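Local atomic coordinates of BIFUNCTIONAL PROTEIN Proline utilization A (PutA) (Corynebacterium freiburgense, PDB entry 5UX5), a protein that oxidises proline to glutamate in two steps, joining an FAD-dependent proline dehydrogenase and an NAD-dependent glutamate-semialdehyde dehydrogenase in one chain. Residues R749-G754 with S760-G765; A546-A551 with F718-Q723; V194-P199 with D712-A717; S768-K773 with T799-G804. All coordinates share one frame; numbering follows the deposited sequence.

Contact 1: R749-G754 with S760-G765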
loop_
_atom_site.group_PDB
_atom_site.type_symbol
_atom_site.label_atom_id
_atom_site.label_comp_id
_atom_site.label_asym_id
_atom_site.label_seq_id
_atom_site.Cartn_x
_atom_site.Cartn_y
_atom_site.Cartn_z
ATOM N N ARG A 749 -4.383 6.689 18.852
ATOM C CA ARG A 749 -3.662 6.642 20.119
ATOM C C ARG A 749 -2.617 5.521 20.142
ATOM O O ARG A 749 -1.685 5.581 20.948
ATOM C CB ARG A 749 -4.642 6.490 21.279
ATOM C CG ARG A 749 -5.665 7.614 21.404
ATOM C CD ARG A 749 -6.262 7.677 22.840
ATOM N NE ARG A 749 -7.219 8.775 23.058
ATOM C CZ ARG A 749 -6.902 10.074 23.182
ATOM N NH1 ARG A 749 -5.638 10.503 23.098
ATOM N NH2 ARG A 749 -7.865 10.969 23.389
ATOM N N THR A 750 -2.747 4.494 19.285
ATOM C CA THR A 750 -1.818 3.364 19.300
ATOM C C THR A 750 -0.532 3.587 18.482
ATOM O O THR A 750 0.458 2.888 18.714
ATOM C CB THR A 750 -2.551 2.091 18.831
ATOM O OG1 THR A 750 -3.630 1.816 19.727
ATOM C CG2 THR A 750 -1.655 0.871 18.823
ATOM N N LEU A 751 -0.489 4.543 17.563
ATOM C CA LEU A 751 0.741 4.788 16.813
ATOM C C LEU A 751 1.925 5.085 17.729
ATOM O O LEU A 751 1.826 5.900 18.651
ATOM C CB LEU A 751 0.543 5.949 15.848
ATOM C CG LEU A 751 -0.346 5.668 14.656
ATOM C CD1 LEU A 751 -0.762 6.984 14.042
ATOM C CD2 LEU A 751 0.415 4.798 13.656
ATOM N N ARG A 752 3.068 4.464 17.428
ATOM C CA ARG A 752 4.299 4.666 18.193
ATOM C C ARG A 752 5.067 5.828 17.557
ATOM O O ARG A 752 5.554 5.713 16.427
ATOM C CB ARG A 752 5.180 3.420 18.196
ATOM C CG ARG A 752 4.572 2.120 18.711
ATOM C CD ARG A 752 3.866 2.183 20.056
ATOM N NE ARG A 752 3.109 0.946 20.263
ATOM C CZ ARG A 752 2.036 0.829 21.044
ATOM N NH1 ARG A 752 1.563 1.888 21.718
ATOM N NH2 ARG A 752 1.428 -0.357 21.140
ATOM N N VAL A 753 5.174 6.944 18.276
ATOM C CA VAL A 753 5.874 8.126 17.794
ATOM C C VAL A 753 7.336 8.026 18.204
ATOM O O VAL A 753 7.647 7.739 19.362
ATOM C CB VAL A 753 5.229 9.409 18.351
ATOM C CG1 VAL A 753 5.931 10.635 17.822
ATOM C CG2 VAL A 753 3.760 9.464 18.006
ATOM N N GLY A 754 8.231 8.277 17.256
ATOM C CA GLY A 754 9.661 8.217 17.497
ATOM C C GLY A 754 10.416 8.521 16.218
ATOM O O GLY A 754 9.821 8.768 15.165
ATOM N N SER A 760 11.004 0.330 16.010
ATOM C CA SER A 760 9.685 0.238 16.622
ATOM C C SER A 760 8.775 1.385 16.246
ATOM O O SER A 760 7.560 1.252 16.427
ATOM C CB SER A 760 9.794 0.184 18.145
ATOM O OG SER A 760 10.550 1.263 18.645
ATOM N N THR A 761 9.340 2.502 15.759
ATOM C CA THR A 761 8.561 3.647 15.288
ATOM C C THR A 761 7.569 3.242 14.204
ATOM O O THR A 761 7.944 2.638 13.186
ATOM C CB THR A 761 9.483 4.745 14.721
ATOM O OG1 THR A 761 10.389 5.218 15.718
ATOM C CG2 THR A 761 8.672 5.910 14.255
ATOM N N THR A 762 6.308 3.625 14.406
ATOM C CA THR A 762 5.283 3.496 13.388
ATOM C C THR A 762 4.731 4.841 12.929
ATOM O O THR A 762 3.957 4.868 11.964
ATOM C CB THR A 762 4.136 2.587 13.887
ATOM O OG1 THR A 762 3.771 2.928 15.229
ATOM C CG2 THR A 762 4.594 1.150 13.895
ATOM N N MET A 763 5.067 5.946 13.608
ATOM C CA MET A 763 4.905 7.299 13.063
ATOM C C MET A 763 6.148 8.099 13.414
ATOM O O MET A 763 6.412 8.343 14.595
ATOM C CB MET A 763 3.667 8.039 13.568
ATOM C CG MET A 763 3.528 9.356 12.820
ATOM S SD MET A 763 2.623 10.649 13.627
ATOM C CE MET A 763 1.022 9.955 13.597
ATOM N N ASN A 764 6.909 8.495 12.391
ATOM C CA ASN A 764 8.187 9.161 12.578
ATOM C C ASN A 764 8.006 10.624 13.002
ATOM O O ASN A 764 6.888 11.133 13.174
ATOM C CB ASN A 764 9.030 9.030 11.308
ATOM C CG ASN A 764 8.214 9.222 10.027
ATOM O OD1 ASN A 764 7.578 8.282 9.502
ATOM N ND2 ASN A 764 8.240 10.439 9.512
ATOM N N GLY A 765 9.144 11.310 13.177
ATOM C CA GLY A 765 9.146 12.703 13.565
ATOM C C GLY A 765 9.086 13.630 12.364
ATOM O O GLY A 765 9.004 13.206 11.212
#
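L751, just past helix 740-750, lays its CD1 methyl 3.5 Å from CE of M763. Flexible apolar chains suit this spot, where F718 of helix 706-718 receives both. The R752 N-H donates to OG1 of T762 (2.8 Å, 158° at the hydrogen); with OG1 set between its backbone N and carbonyl carbon (chi1 45°), T762 turns this oxygen toward R752 N. R752 O takes two N-H groups, T762 N at 3.0 Å in the carbonyl plane and M763 N at 2.9 Å tilted from it. Only the start of the arginine side chain lies alongside T762, for its guanidinium leads off to a salt bridge with D164. V753 starts its side chain away from 760-765 and packs on L794, its CA-H facing M763 O. G754 N donates to M763 O at 3.2 Å. Lacking a side chain, G754 lets T761 come close, T761 OG1 lying 3.3 Å from G754 C while bonded to Y755 O. Flanking V753, the bonds M763 N to R752 O and G754 N to M763 O make a single parallel beta bridge between V753 and M763, by which the chain loops round and returns alongside itself in the same direction.

Contact 2: A546-A551 with F718-Q723; sequences AGKTIA and FGHAGQ
K548 spreads its aliphatic chain over one face of the H720 imidazole. CE lies 3.7 Å from the ring centroid and 27° off the ring normal, a CH-pi contact, while K548 CG sits 3.5 Å from H720 CE1. CG and CD already lie by the ring, and the bend at chi3 (60°) sets CE over its face. At the ring's edge, near its plane, stands the carbonyl O of A546, 4.3 Å from H720 CE1.

The next shell fixes both partners. The lysine NZ passes beyond the ring to a salt bridge with E556, a hydrogen bond to N595 O and a cation-pi contact with F596. For its part, H720 ND1 is bonded to N764 ND2. The backbone of H720, A721 and G722 has left-handed helical torsions, easiest for the glycine, and the turn is closed on H720 O, where Q723 N (2.9 Å) and Q723 NE2 (3.2 Å) arrive from opposite faces of the carbonyl plane. Around K548, G547 ends the preceding helix with positive phi, and T549 caps the start of helix 550-574 through E552 N.

An amide donor at ND1 suggests that this nitrogen acts as an acceptor, consistent with a neutral ring. Such a ring would tolerate a lysine whose charge is probably balanced by E556, so the contact itself is probably chiefly apolar and dispersive.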
loop_
_atom_site.group_PDB
_atom_site.type_symbol
_atom_site.label_atom_id
_atom_site.label_comp_id
_atom_site.label_asym_id
_atom_site.label_seq_id
_atom_site.Cartn_x
_atom_site.Cartn_y
_atom_site.Cartn_z
ATOM N N ALA A 546 16.649 12.106 6.564
ATOM C CA ALA A 546 15.260 12.463 6.290
ATOM C C ALA A 546 14.308 12.091 7.422
ATOM O O ALA A 546 13.213 12.653 7.492
ATOM C CB ALA A 546 14.792 11.805 4.988
ATOM N N GLY A 547 14.695 11.199 8.330
ATOM C CA GLY A 547 13.827 10.874 9.449
ATOM C C GLY A 547 12.629 10.001 9.126
ATOM O O GLY A 547 11.639 10.038 9.863
ATOM N N LYS A 548 12.670 9.244 8.029
ATOM C CA LYS A 548 11.594 8.345 7.628
ATOM C C LYS A 548 11.773 6.961 8.253
ATOM O O LYS A 548 12.891 6.506 8.487
ATOM C CB LYS A 548 11.559 8.225 6.096
ATOM C CG LYS A 548 11.620 9.583 5.414
ATOM C CD LYS A 548 11.340 9.527 3.910
ATOM C CE LYS A 548 9.962 8.976 3.637
ATOM N NZ LYS A 548 9.460 9.230 2.289
ATOM N N THR A 549 10.659 6.277 8.499
ATOM C CA THR A 549 10.740 4.867 8.856
ATOM C C THR A 549 11.093 4.032 7.630
ATOM O O THR A 549 10.980 4.483 6.491
ATOM C CB THR A 549 9.422 4.364 9.445
ATOM O OG1 THR A 549 8.378 4.404 8.453
ATOM C CG2 THR A 549 9.022 5.194 10.671
ATOM N N ILE A 550 11.564 2.809 7.874
ATOM C CA ILE A 550 11.763 1.866 6.780
ATOM C C ILE A 550 10.465 1.658 6.005
ATOM O O ILE A 550 10.455 1.606 4.758
ATOM C CB ILE A 550 12.306 0.538 7.314
ATOM C CG1 ILE A 550 13.663 0.727 7.965
ATOM C CG2 ILE A 550 12.457 -0.443 6.204
ATOM C CD1 ILE A 550 14.335 -0.601 8.248
ATOM N N ALA A 551 9.346 1.535 6.722
ATOM C CA ALA A 551 8.100 1.227 6.042
ATOM C C ALA A 551 7.730 2.327 5.057
ATOM O O ALA A 551 7.061 2.061 4.048
ATOM C CB ALA A 551 6.974 0.993 7.053
ATOM N N PHE A 718 -1.355 9.695 8.609
ATOM C CA PHE A 718 -0.256 9.709 9.557
ATOM C C PHE A 718 1.038 9.064 9.055
ATOM O O PHE A 718 2.067 9.189 9.731
ATOM C CB PHE A 718 -0.719 9.062 10.874
ATOM C CG PHE A 718 -1.854 9.812 11.540
ATOM C CD1 PHE A 718 -1.817 11.203 11.662
ATOM C CD2 PHE A 718 -2.986 9.145 11.991
ATOM C CE1 PHE A 718 -2.891 11.926 12.259
ATOM C CE2 PHE A 718 -4.063 9.851 12.590
ATOM C CZ PHE A 718 -4.014 11.249 12.722
ATOM N N GLY A 719 1.042 8.413 7.893
ATOM C CA GLY A 719 2.310 7.975 7.339
ATOM C C GLY A 719 3.236 9.159 7.129
ATOM O O GLY A 719 2.804 10.246 6.746
ATOM N N HIS A 720 4.515 8.969 7.440
ATOM C CA HIS A 720 5.503 10.056 7.370
ATOM C C HIS A 720 4.988 11.286 8.114
ATOM O O HIS A 720 5.196 12.424 7.694
ATOM C CB HIS A 720 5.872 10.384 5.920
ATOM C CG HIS A 720 7.208 11.052 5.752
ATOM N ND1 HIS A 720 8.068 11.282 6.805
ATOM C CD2 HIS A 720 7.842 11.518 4.644
ATOM C CE1 HIS A 720 9.155 11.888 6.361
ATOM N NE2 HIS A 720 9.048 12.036 5.053
ATOM N N ALA A 721 4.276 11.039 9.223
ATOM C CA ALA A 721 3.746 12.076 10.116
ATOM C C ALA A 721 2.848 13.077 9.394
ATOM O O ALA A 721 2.748 14.228 9.803
ATOM C CB ALA A 721 4.881 12.804 10.834
ATOM N N GLY A 722 2.167 12.652 8.330
ATOM C CA GLY A 722 1.348 13.538 7.517
ATOM C C GLY A 722 2.105 14.448 6.564
ATOM O O GLY A 722 1.505 15.390 6.025
ATOM N N GLN A 723 3.399 14.198 6.334
ATOM C CA GLN A 723 4.251 15.107 5.563
ATOM C C GLN A 723 4.256 14.703 4.091
ATOM O O GLN A 723 5.300 14.495 3.468
ATOM C CB GLN A 723 5.671 15.130 6.134
ATOM C CG GLN A 723 5.786 15.527 7.635
ATOM C CD GLN A 723 7.218 15.456 8.159
ATOM O OE1 GLN A 723 7.863 16.468 8.403
ATOM N NE2 GLN A 723 7.707 14.242 8.349
#

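Contact 3: V194-P199 with D712-A717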
loop_
_atom_site.group_PDB
_atom_site.type_symbol
_atom_site.label_atom_id
_atom_site.label_comp_id
_atom_site.label_asym_id
_atom_site.label_seq_id
_atom_site.Cartn_x
_atom_site.Cartn_y
_atom_site.Cartn_z
ATOM N N VAL A 194 -1.435 -7.538 20.488
ATOM C CA VAL A 194 -0.773 -6.295 20.116
ATOM C C VAL A 194 -1.430 -5.786 18.828
ATOM O O VAL A 194 -1.384 -6.457 17.791
ATOM C CB VAL A 194 0.738 -6.498 19.917
ATOM C CG1 VAL A 194 1.378 -5.239 19.354
ATOM C CG2 VAL A 194 1.388 -6.869 21.216
ATOM N N ALA A 195 -2.056 -4.618 18.889
ATOM C CA ALA A 195 -2.583 -4.089 17.647
ATOM C C ALA A 195 -1.463 -3.435 16.858
ATOM O O ALA A 195 -0.453 -3.014 17.424
ATOM C CB ALA A 195 -3.692 -3.081 17.895
ATOM N N GLN A 196 -1.669 -3.344 15.533
ATOM C CA GLN A 196 -0.717 -2.718 14.608
ATOM C C GLN A 196 0.678 -3.328 14.718
ATOM O O GLN A 196 1.685 -2.621 14.738
ATOM C CB GLN A 196 -0.658 -1.205 14.835
ATOM C CG GLN A 196 -1.955 -0.455 14.503
ATOM C CD GLN A 196 -1.951 1.018 14.927
ATOM O OE1 GLN A 196 -0.913 1.596 15.237
ATOM N NE2 GLN A 196 -3.126 1.630 14.919
ATOM N N LEU A 197 0.738 -4.657 14.812
ATOM C CA LEU A 197 2.009 -5.373 14.891
ATOM C C LEU A 197 2.991 -4.912 13.814
ATOM O O LEU A 197 2.773 -5.147 12.620
ATOM C CB LEU A 197 1.760 -6.878 14.805
ATOM C CG LEU A 197 2.676 -7.819 15.586
ATOM C CD1 LEU A 197 2.996 -7.283 16.977
ATOM C CD2 LEU A 197 2.020 -9.203 15.665
ATOM N N ASN A 198 4.045 -4.223 14.225
ATOM C CA ASN A 198 5.032 -3.671 13.302
ATOM C C ASN A 198 5.953 -4.746 12.731
ATOM O O ASN A 198 6.830 -5.238 13.451
ATOM C CB ASN A 198 5.855 -2.620 14.018
ATOM C CG ASN A 198 6.908 -1.980 13.129
ATOM O OD1 ASN A 198 7.043 -2.282 11.922
ATOM N ND2 ASN A 198 7.663 -1.056 13.731
ATOM N N PRO A 199 5.856 -5.071 11.439
ATOM C CA PRO A 199 6.634 -6.196 10.895
ATOM C C PRO A 199 8.127 -5.974 10.869
ATOM O O PRO A 199 8.851 -6.922 10.538
ATOM C CB PRO A 199 6.102 -6.336 9.472
ATOM C CG PRO A 199 5.708 -4.933 9.110
ATOM C CD PRO A 199 5.159 -4.311 10.386
ATOM N N ASP A 712 -7.490 2.630 6.482
ATOM C CA ASP A 712 -6.989 3.451 5.388
ATOM C C ASP A 712 -6.983 4.918 5.755
ATOM O O ASP A 712 -6.081 5.642 5.331
ATOM C CB ASP A 712 -7.796 3.229 4.110
ATOM C CG ASP A 712 -7.516 1.883 3.483
ATOM O OD1 ASP A 712 -6.363 1.400 3.542
ATOM O OD2 ASP A 712 -8.466 1.291 2.947
ATOM N N VAL A 713 -7.940 5.376 6.562
ATOM C CA VAL A 713 -7.905 6.775 6.964
ATOM C C VAL A 713 -6.687 7.057 7.835
ATOM O O VAL A 713 -5.936 8.007 7.578
ATOM C CB VAL A 713 -9.184 7.180 7.687
ATOM C CG1 VAL A 713 -8.914 8.489 8.306
ATOM C CG2 VAL A 713 -10.360 7.240 6.723
ATOM N N TYR A 714 -6.423 6.213 8.837
ATOM C CA TYR A 714 -5.357 6.582 9.761
ATOM C C TYR A 714 -3.990 6.402 9.120
ATOM O O TYR A 714 -3.106 7.242 9.308
ATOM C CB TYR A 714 -5.483 5.830 11.118
ATOM C CG TYR A 714 -4.775 4.482 11.269
ATOM C CD1 TYR A 714 -3.408 4.409 11.484
ATOM C CD2 TYR A 714 -5.497 3.291 11.248
ATOM C CE1 TYR A 714 -2.771 3.196 11.595
ATOM C CE2 TYR A 714 -4.872 2.071 11.379
ATOM C CZ TYR A 714 -3.501 2.024 11.557
ATOM O OH TYR A 714 -2.849 0.804 11.697
ATOM N N LYS A 715 -3.816 5.369 8.306
ATOM C CA LYS A 715 -2.548 5.217 7.602
ATOM C C LYS A 715 -2.314 6.332 6.591
ATOM O O LYS A 715 -1.167 6.722 6.381
ATOM C CB LYS A 715 -2.489 3.879 6.881
ATOM C CG LYS A 715 -2.466 2.694 7.822
ATOM C CD LYS A 715 -2.345 1.332 7.129
ATOM C CE LYS A 715 -2.634 0.217 8.127
ATOM N NZ LYS A 715 -3.670 -0.704 7.591
ATOM N N SER A 716 -3.376 6.873 5.969
ATOM C CA SER A 716 -3.209 7.956 4.996
ATOM C C SER A 716 -2.976 9.302 5.664
ATOM O O SER A 716 -2.333 10.182 5.066
ATOM C CB SER A 716 -4.425 8.082 4.075
ATOM O OG SER A 716 -4.565 6.977 3.203
ATOM N N ALA A 717 -3.508 9.476 6.881
ATOM C CA ALA A 717 -3.329 10.713 7.612
ATOM C C ALA A 717 -1.938 10.823 8.205
ATOM O O ALA A 717 -1.364 11.923 8.238
ATOM C CB ALA A 717 -4.366 10.820 8.733
#
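Q196 and Y714 meet across a wide gap between backbones: the nearest CA atoms, those of Q196 and K715, are 10.7 Å apart. Residues 194-199 form an irregular loop in which Q196 has left-handed helical torsions, whereas 712-717 is regular alpha helix. Two long side chains bridge the distance, coming from opposite directions. Q196 CG reaches to 3.2 Å from Y714 OH, and Q196 NE2 lies 3.4 Å from Y714 CZ, with the amide and ring planes only 18° apart. With CG beside the backbone N (chi1 -66°) and the chain extended beyond it, the glutamine brings its amide obliquely to the ring end. Q196 NE2 and Y714 OH are close but badly angled for a hydrogen bond; NE2 donates instead to A747 O. Glutamine is long enough to reach the phenol and still has an N-H for a backbone carbonyl; tyrosine suits because its length carries the ring end out from the helix. Within the helix, S716 turns its OG back to D712 O at 2.9 Å. The contact joins the proline dehydrogenase part to the aldehyde dehydrogenase part: helix 740-750 packs on Y714 through L744 and A747 and on Q196 through T750, while V713 and S716 rest against strand 728-734.

Contact 4: S768-K773 with T799-G804; sequences SPPGEK and TLWSPG
T799 and W801 reach the two prolines of 768-773 through their first torsions. In T799, chi1 of 62° puts OG1 between the backbone N and carbonyl carbon and leaves the CG2 methyl to meet the P769 ring; in W801, CG lies beside the backbone N (chi1 -78°), and the indole swings toward P770. Two consecutive prolines in polyproline II-like conformation precede helix 772-779 of the aldehyde dehydrogenase fold, with G771 as N-cap. Proline fits because its ring holds the chain extended, gives an apolar surface and has no backbone N-H that would need a partner.

CG2 of T799 lies 3.8 Å from P769 CD, the two side chains running side by side. Threonine serves two ends, since its OG1 is bonded to N795 while the methyl packs; its backbone also pairs with L766. No hydrogen bond links 768-773 to 799-804. The indole is further confined by L778 and T779, so the helix that the prolines introduce also touches the ring they meet. Independently, W801 NE1 makes a weak bond to G798 O. H775 and L778 also touch the P770 ring. S768, one residue ahead of the prolines, has its side chain about 8 Å from the bound NAD. P770 and W801 cross at a slant, P770 CG standing 3.6 Å from W801 NE1 and 4.0 Å from W801 CE2.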
loop_
_atom_site.group_PDB
_atom_site.type_symbol
_atom_site.label_atom_id
_atom_site.label_comp_id
_atom_site.label_asym_id
_atom_site.label_seq_id
_atom_site.Cartn_x
_atom_site.Cartn_y
_atom_site.Cartn_z
ATOM N N SER A 768 11.743 19.122 10.811
ATOM C CA SER A 768 12.162 20.286 11.580
ATOM C C SER A 768 10.957 20.776 12.365
ATOM O O SER A 768 9.826 20.418 12.030
ATOM C CB SER A 768 12.679 21.392 10.672
ATOM O OG SER A 768 11.623 21.856 9.843
ATOM N N PRO A 769 11.145 21.566 13.413
ATOM C CA PRO A 769 10.011 21.961 14.252
ATOM C C PRO A 769 8.959 22.694 13.444
ATOM O O PRO A 769 9.287 23.305 12.416
ATOM C CB PRO A 769 10.646 22.890 15.305
ATOM C CG PRO A 769 12.090 22.915 15.021
ATOM C CD PRO A 769 12.433 21.848 14.070
ATOM N N PRO A 770 7.701 22.688 13.901
ATOM C CA PRO A 770 6.612 23.282 13.109
ATOM C C PRO A 770 6.848 24.758 12.820
ATOM O O PRO A 770 7.365 25.497 13.660
ATOM C CB PRO A 770 5.373 23.103 14.005
ATOM C CG PRO A 770 5.747 22.080 15.020
ATOM C CD PRO A 770 7.227 22.180 15.205
ATOM N N GLY A 771 6.463 25.177 11.609
ATOM C CA GLY A 771 6.332 26.581 11.294
ATOM C C GLY A 771 4.970 27.122 11.718
ATOM O O GLY A 771 4.148 26.425 12.313
ATOM N N GLU A 772 4.717 28.386 11.364
ATOM C CA GLU A 772 3.470 29.021 11.773
ATOM C C GLU A 772 2.265 28.157 11.403
ATOM O O GLU A 772 1.456 27.809 12.266
ATOM C CB GLU A 772 3.368 30.415 11.148
ATOM N N LYS A 773 2.171 27.750 10.129
ATOM C CA LYS A 773 1.020 26.980 9.647
ATOM C C LYS A 773 0.828 25.684 10.439
ATOM O O LYS A 773 -0.284 25.375 10.882
ATOM C CB LYS A 773 1.175 26.667 8.150
ATOM N N THR A 799 10.464 18.215 17.194
ATOM C CA THR A 799 10.319 17.427 15.986
ATOM C C THR A 799 9.428 16.208 16.175
ATOM O O THR A 799 8.842 15.730 15.197
ATOM C CB THR A 799 11.694 16.977 15.482
ATOM O OG1 THR A 799 12.328 16.145 16.465
ATOM C CG2 THR A 799 12.577 18.196 15.177
ATOM N N LEU A 800 9.314 15.695 17.391
ATOM C CA LEU A 800 8.475 14.545 17.687
ATOM C C LEU A 800 7.153 15.054 18.249
ATOM O O LEU A 800 7.119 15.582 19.364
ATOM C CB LEU A 800 9.172 13.628 18.686
ATOM C CG LEU A 800 10.314 12.830 18.075
ATOM C CD1 LEU A 800 11.112 12.059 19.137
ATOM C CD2 LEU A 800 9.747 11.904 17.016
ATOM N N TRP A 801 6.074 14.904 17.473
ATOM C CA TRP A 801 4.720 15.294 17.859
ATOM C C TRP A 801 3.789 14.096 17.739
ATOM O O TRP A 801 3.774 13.420 16.701
ATOM C CB TRP A 801 4.176 16.436 16.991
ATOM C CG TRP A 801 4.697 17.756 17.364
ATOM C CD1 TRP A 801 5.921 18.269 17.051
ATOM C CD2 TRP A 801 4.023 18.763 18.142
ATOM N NE1 TRP A 801 6.053 19.534 17.589
ATOM C CE2 TRP A 801 4.904 19.856 18.265
ATOM C CE3 TRP A 801 2.761 18.844 18.744
ATOM C CZ2 TRP A 801 4.564 21.011 18.955
ATOM C CZ3 TRP A 801 2.431 19.999 19.443
ATOM C CH2 TRP A 801 3.324 21.061 19.535
ATOM N N SER A 802 2.996 13.855 18.781
ATOM C CA SER A 802 1.987 12.812 18.709
ATOM C C SER A 802 0.851 13.286 17.794
ATOM O O SER A 802 0.668 14.485 17.601
ATOM C CB SER A 802 1.480 12.456 20.123
ATOM O OG SER A 802 0.240 13.066 20.478
ATOM N N PRO A 803 0.104 12.366 17.183
ATOM C CA PRO A 803 -0.933 12.783 16.227
ATOM C C PRO A 803 -2.138 13.357 16.939
ATOM O O PRO A 803 -2.397 13.051 18.104
ATOM C CB PRO A 803 -1.310 11.482 15.518
ATOM C CG PRO A 803 -0.981 10.391 16.538
ATOM C CD PRO A 803 0.177 10.894 17.344
ATOM N N GLY A 804 -2.924 14.147 16.196
ATOM C CA GLY A 804 -4.152 14.703 16.722
ATOM C C GLY A 804 -5.305 14.554 15.747
ATOM O O GLY A 804 -5.107 14.332 14.569
#

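How the contacts relate
Contact 2 is wholly buried, contacts 1 and 3 are partly so, and contact 4 lies at the surface. Their chemistry follows: backbone and hydroxyl hydrogen bonds in contact 1, a lysine chain over an imidazole in contact 2, an amide beside a phenol in contact 3, and prolines against a methyl and an indole in contact 4. Of the four segment pairs, contact 3 alone joins the two enzyme parts, though contact 1 also reaches D164. Contact 1 is the hub: G765 packs by Q723 of contact 2, M763 touches P803 of contact 4, and S760 and T761 lie beside N198 of contact 3. Contacts 2 and 3 share the run through helix 706-718, whose last residue, F718, also packs on P803.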